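Local coordinates for exosome subunit (Archaeoglobus fulgidus, PDB 2OGK), which is of unknown function: an archaeal UPF201-family protein that resembles RNA-binding proteins in structure but is unlikely to bind RNA, at the interface of chains A and B and the interface of chains C and B. Sequence-based numbering; all coordinates share one arbitrary frame. Chains: chain A/B/C, Hypothetical protein.

Chain B touches two other copies of the same protein largely through the loop between strands 39-44 and 50-58 and the adjoining strand ends. In contact 1 the far end of this loop, with B:Ser17 beside it, packs on helix 102-107 of chain A; in contact 2 its near end, with B:Tyr53, meets helix 79-83 and the C-terminal region of chain C. The C-alpha centres of contact 1 and contact 2 lie about 10 Å apart, and B:Tyr47 belongs to both. Contact 1 is part of a two-fold interface, contact 2 is not exactly so; whether either forms in solution the structure alone does not show.

Contact 1: the interface of chains A and B. Residues chain A 101, 103-104, 107; chain B 17, 47-50.
The best-held polar atom is the side-chain oxygen OD1 of B:Asn49, held across the interface by a hydrogen bond from the side-chain amine NZ of A:Lys104 to B:Asn49 OD1 at 3.0 Å. This patch of the two-fold contact between UPF201-family subunits sets a loop of chain B against the short helix 102-107 of chain A. The donor stands above the carbonyl plane, 39° out of it, so the bond does not follow a lone pair. A:Lys104 runs nearly extended and bends only at its last torsion (chi4 51°), crossing B:Asn49 at about a right angle. OD2 of A:Asp101 and OD1 of B:Asn49 face each other at 3.7 Å without a bond, tip to tip and with their planes nearly parallel; the amine of A:Lys104 near both probably eases their closeness. The same OD2 accepts the backbone N of A:Lys104 through the anti lone pair, capping the start of the helix, and the carboxylate, if ionised, would probably help to balance the lysine.

On the other branch of the amide, B:Asn49 ND2 lies 3.4 Å from the methyl CD1 of A:Leu107 and 3.5 Å from CB of A:Gln103, a largely apolar setting. That leucine methyl, CD1 of A:Leu107, also meets ring carbon CD of B:Pro50 tip to tip at 3.8 Å. A:Gln103, bent at chi2 (-44°), turns its amide oxygen OE1 toward B:Ser17. An alanine in place of B:Asn49 would probably cost the lysine its acceptor and loosen the packing against A:Gln103 and A:Leu107.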
loop_
_atom_site.group_PDB
_atom_site.type_symbol
_atom_site.label_atom_id
_atom_site.label_comp_id
_atom_site.label_asym_id
_atom_site.label_seq_id
_atom_site.Cartn_x
_atom_site.Cartn_y
_atom_site.Cartn_z
ATOM N N ASP A 101 -12.870 9.626 -22.024
ATOM C CA ASP A 101 -12.680 9.894 -20.608
ATOM C C ASP A 101 -13.882 10.584 -19.976
ATOM O O ASP A 101 -14.107 11.771 -20.183
ATOM C CB ASP A 101 -11.443 10.775 -20.412
ATOM C CG ASP A 101 -10.838 10.635 -19.028
ATOM O OD1 ASP A 101 -10.126 9.636 -18.804
ATOM O OD2 ASP A 101 -11.076 11.512 -18.164
ATOM N N GLN A 103 -14.214 11.247 -16.900
ATOM C CA GLN A 103 -13.680 12.212 -15.940
ATOM C C GLN A 103 -13.240 13.537 -16.552
ATOM O O GLN A 103 -13.595 14.606 -16.040
ATOM C CB GLN A 103 -12.547 11.573 -15.148
ATOM C CG GLN A 103 -13.027 10.411 -14.272
ATOM C CD GLN A 103 -14.327 10.718 -13.516
ATOM O OE1 GLN A 103 -14.488 11.794 -12.942
ATOM N NE2 GLN A 103 -15.251 9.759 -13.509
ATOM N N LYS A 104 -12.476 13.473 -17.638
ATOM C CA LYS A 104 -12.040 14.683 -18.319
ATOM C C LYS A 104 -13.255 15.352 -18.960
ATOM O O LYS A 104 -13.360 16.575 -19.001
ATOM C CB LYS A 104 -11.002 14.343 -19.385
ATOM C CG LYS A 104 -9.639 14.073 -18.810
ATOM C CD LYS A 104 -8.662 13.606 -19.867
ATOM C CE LYS A 104 -7.234 13.622 -19.320
ATOM N NZ LYS A 104 -7.103 12.915 -18.005
ATOM N N LEU A 107 -15.082 17.636 -16.941
ATOM C CA LEU A 107 -14.319 18.862 -16.765
ATOM C C LEU A 107 -14.418 19.708 -18.023
ATOM O O LEU A 107 -14.307 20.929 -17.966
ATOM C CB LEU A 107 -12.853 18.536 -16.450
ATOM C CG LEU A 107 -12.621 17.757 -15.148
ATOM C CD1 LEU A 107 -11.150 17.401 -15.006
ATOM C CD2 LEU A 107 -13.104 18.584 -13.959
ATOM N N SER B 17 -14.492 12.871 -9.905
ATOM C CA SER B 17 -15.269 14.027 -10.357
ATOM C C SER B 17 -16.757 13.739 -10.545
ATOM O O SER B 17 -17.610 14.588 -10.287
ATOM C CB SER B 17 -14.676 14.552 -11.664
ATOM O OG SER B 17 -13.284 14.788 -11.538
ATOM N N TYR B 47 -3.663 10.345 -13.562
ATOM C CA TYR B 47 -3.559 11.153 -14.765
ATOM C C TYR B 47 -3.468 12.587 -14.249
ATOM O O TYR B 47 -2.713 12.857 -13.309
ATOM C CB TYR B 47 -4.799 10.974 -15.639
ATOM N N GLY B 48 -4.236 13.498 -14.842
ATOM C CA GLY B 48 -4.207 14.876 -14.388
ATOM C C GLY B 48 -5.480 15.246 -13.649
ATOM O O GLY B 48 -5.609 16.342 -13.105
ATOM N N ASN B 49 -6.421 14.311 -13.618
ATOM C CA ASN B 49 -7.709 14.529 -12.970
ATOM C C ASN B 49 -7.714 14.797 -11.480
ATOM O O ASN B 49 -7.103 14.070 -10.702
ATOM C CB ASN B 49 -8.642 13.350 -13.222
ATOM C CG ASN B 49 -9.197 13.350 -14.609
ATOM O OD1 ASN B 49 -8.725 12.624 -15.484
ATOM N ND2 ASN B 49 -10.207 14.181 -14.831
ATOM N N PRO B 50 -8.428 15.854 -11.068
ATOM C CA PRO B 50 -8.559 16.258 -9.666
ATOM C C PRO B 50 -9.220 15.141 -8.858
ATOM O O PRO B 50 -10.326 14.693 -9.169
ATOM C CB PRO B 50 -9.431 17.504 -9.753
ATOM C CG PRO B 50 -8.988 18.114 -11.036
ATOM C CD PRO B 50 -8.935 16.913 -11.960
#

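Contact 2: the interface of chains C and B. Residues chain C 79-80, 83, 140, 143; chain B 43-47, 53.
The backbone of chain B leaves strand 39-44 extended at B:Ala43 and turns to helical values at B:His46, bringing this loop against chain C. In this contact between two UPF201-family subunits, which may reflect crystal packing, the loop settles between helix 79-83 and the C-terminal region of chain C. No hydrogen bond crosses the patch; the contact is made by van der Waals packing, in part against polar backbone and guanidinium atoms.

B:His46, modelled only as far as CB, has the largest buried surface of the patch. C:Leu83 points its methyl CD1 at the B:His46 backbone, reaching CA at 3.5 Å and N at 3.6 Å; its CG is anti to the carbonyl carbon and the chain then runs on extended. Alongside, CB of B:His46 rests 3.9 Å from CA of C:Glu80, whose side chain is likewise incomplete.

C:Arg140 leaves helix 132-141 with a bend at chi2 (-100°) and then stretches straight to its guanidinium. The terminal nitrogen NH1 lies 3.4 Å from the methyl CB of B:Ala43. Tip to tip with this group comes B:Tyr53 from strand 50-58: its phenol OH lies at the guanidinium edge, in plane, 3.9 Å from NH1 of C:Arg140, too far for a hydrogen bond, and the two planes are 30° apart.

C:Cys143 holds SG over its own backbone, flanked by both N and the carbonyl carbon (chi1 80°), from where the thiol SG donates to the carbonyl O of C:Arg140 at 2.8 Å, tying the chain after the helix back to its last turn. The same SG and its CB border the backbone oxygen of B:His46, with SG of C:Cys143 at 3.8 Å from that O.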
loop_
_atom_site.group_PDB
_atom_site.type_symbol
_atom_site.label_atom_id
_atom_site.label_comp_id
_atom_site.label_asym_id
_atom_site.label_seq_id
_atom_site.Cartn_x
_atom_site.Cartn_y
_atom_site.Cartn_z
ATOM N N ALA C 79 -1.121 3.174 -10.917
ATOM C CA ALA C 79 -0.336 4.275 -10.369
ATOM C C ALA C 79 -1.160 5.169 -9.448
ATOM O O ALA C 79 -0.619 5.968 -8.697
ATOM C CB ALA C 79 0.272 5.084 -11.496
ATOM N N GLU C 80 -2.476 5.024 -9.505
ATOM C CA GLU C 80 -3.353 5.811 -8.652
ATOM C C GLU C 80 -3.188 5.329 -7.206
ATOM O O GLU C 80 -3.285 6.113 -6.259
ATOM C CB GLU C 80 -4.823 5.667 -9.112
ATOM N N LEU C 83 0.066 6.952 -5.713
ATOM C CA LEU C 83 -0.149 8.347 -5.316
ATOM C C LEU C 83 -0.979 8.537 -4.043
ATOM O O LEU C 83 -0.745 9.465 -3.272
ATOM C CB LEU C 83 -0.807 9.121 -6.469
ATOM C CG LEU C 83 0.038 9.361 -7.726
ATOM C CD1 LEU C 83 -0.795 9.991 -8.825
ATOM C CD2 LEU C 83 1.203 10.257 -7.370
ATOM N N ARG C 140 4.745 13.157 -7.044
ATOM C CA ARG C 140 3.555 13.431 -7.829
ATOM C C ARG C 140 4.030 13.761 -9.242
ATOM O O ARG C 140 3.490 13.263 -10.221
ATOM C CB ARG C 140 2.816 14.641 -7.261
ATOM C CG ARG C 140 2.615 14.620 -5.756
ATOM C CD ARG C 140 1.216 14.164 -5.360
ATOM N NE ARG C 140 0.992 14.366 -3.929
ATOM C CZ ARG C 140 -0.133 14.061 -3.284
ATOM N NH1 ARG C 140 -1.166 13.528 -3.937
ATOM N NH2 ARG C 140 -0.229 14.301 -1.978
ATOM N N CYS C 143 4.233 11.478 -12.670
ATOM C CA CYS C 143 2.901 10.972 -13.030
ATOM C C CYS C 143 2.387 11.739 -14.265
ATOM O O CYS C 143 1.264 12.289 -14.205
ATOM C CB CYS C 143 1.907 11.159 -11.865
ATOM S SG CYS C 143 1.196 12.847 -11.689
ATOM N N ALA B 43 -6.161 16.286 -4.385
ATOM C CA ALA B 43 -4.946 16.319 -5.187
ATOM C C ALA B 43 -5.245 15.817 -6.589
ATOM O O ALA B 43 -6.364 15.396 -6.867
ATOM C CB ALA B 43 -3.865 15.462 -4.540
ATOM N N LYS B 44 -4.243 15.868 -7.465
ATOM C CA LYS B 44 -4.393 15.418 -8.846
ATOM C C LYS B 44 -4.141 13.910 -8.982
ATOM O O LYS B 44 -3.085 13.398 -8.596
ATOM C CB LYS B 44 -3.445 16.196 -9.753
ATOM N N GLY B 45 -5.128 13.214 -9.545
ATOM C CA GLY B 45 -5.052 11.778 -9.722
ATOM C C GLY B 45 -3.912 11.268 -10.576
ATOM O O GLY B 45 -3.081 12.048 -11.049
ATOM N N HIS B 46 -3.882 9.943 -10.755
ATOM C CA HIS B 46 -2.858 9.267 -11.554
ATOM C C HIS B 46 -2.600 10.088 -12.809
ATOM O O HIS B 46 -1.470 10.480 -13.089
ATOM C CB HIS B 46 -3.320 7.854 -11.925
ATOM N N TYR B 47 -3.663 10.345 -13.562
ATOM C CA TYR B 47 -3.559 11.153 -14.765
ATOM C C TYR B 47 -3.468 12.587 -14.249
ATOM O O TYR B 47 -2.713 12.857 -13.309
ATOM C CB TYR B 47 -4.799 10.974 -15.639
ATOM N N TYR B 53 -9.613 12.490 -1.594
ATOM C CA TYR B 53 -9.208 11.352 -0.761
ATOM C C TYR B 53 -9.956 11.337 0.565
ATOM O O TYR B 53 -10.097 12.365 1.218
ATOM C CB TYR B 53 -7.710 11.402 -0.477
ATOM C CG TYR B 53 -6.831 11.433 -1.708
ATOM C CD1 TYR B 53 -6.965 10.476 -2.717
ATOM C CD2 TYR B 53 -5.816 12.379 -1.832
ATOM C CE1 TYR B 53 -6.099 10.458 -3.818
ATOM C CE2 TYR B 53 -4.945 12.368 -2.926
ATOM C CZ TYR B 53 -5.088 11.405 -3.915
ATOM O OH TYR B 53 -4.204 11.383 -4.976
#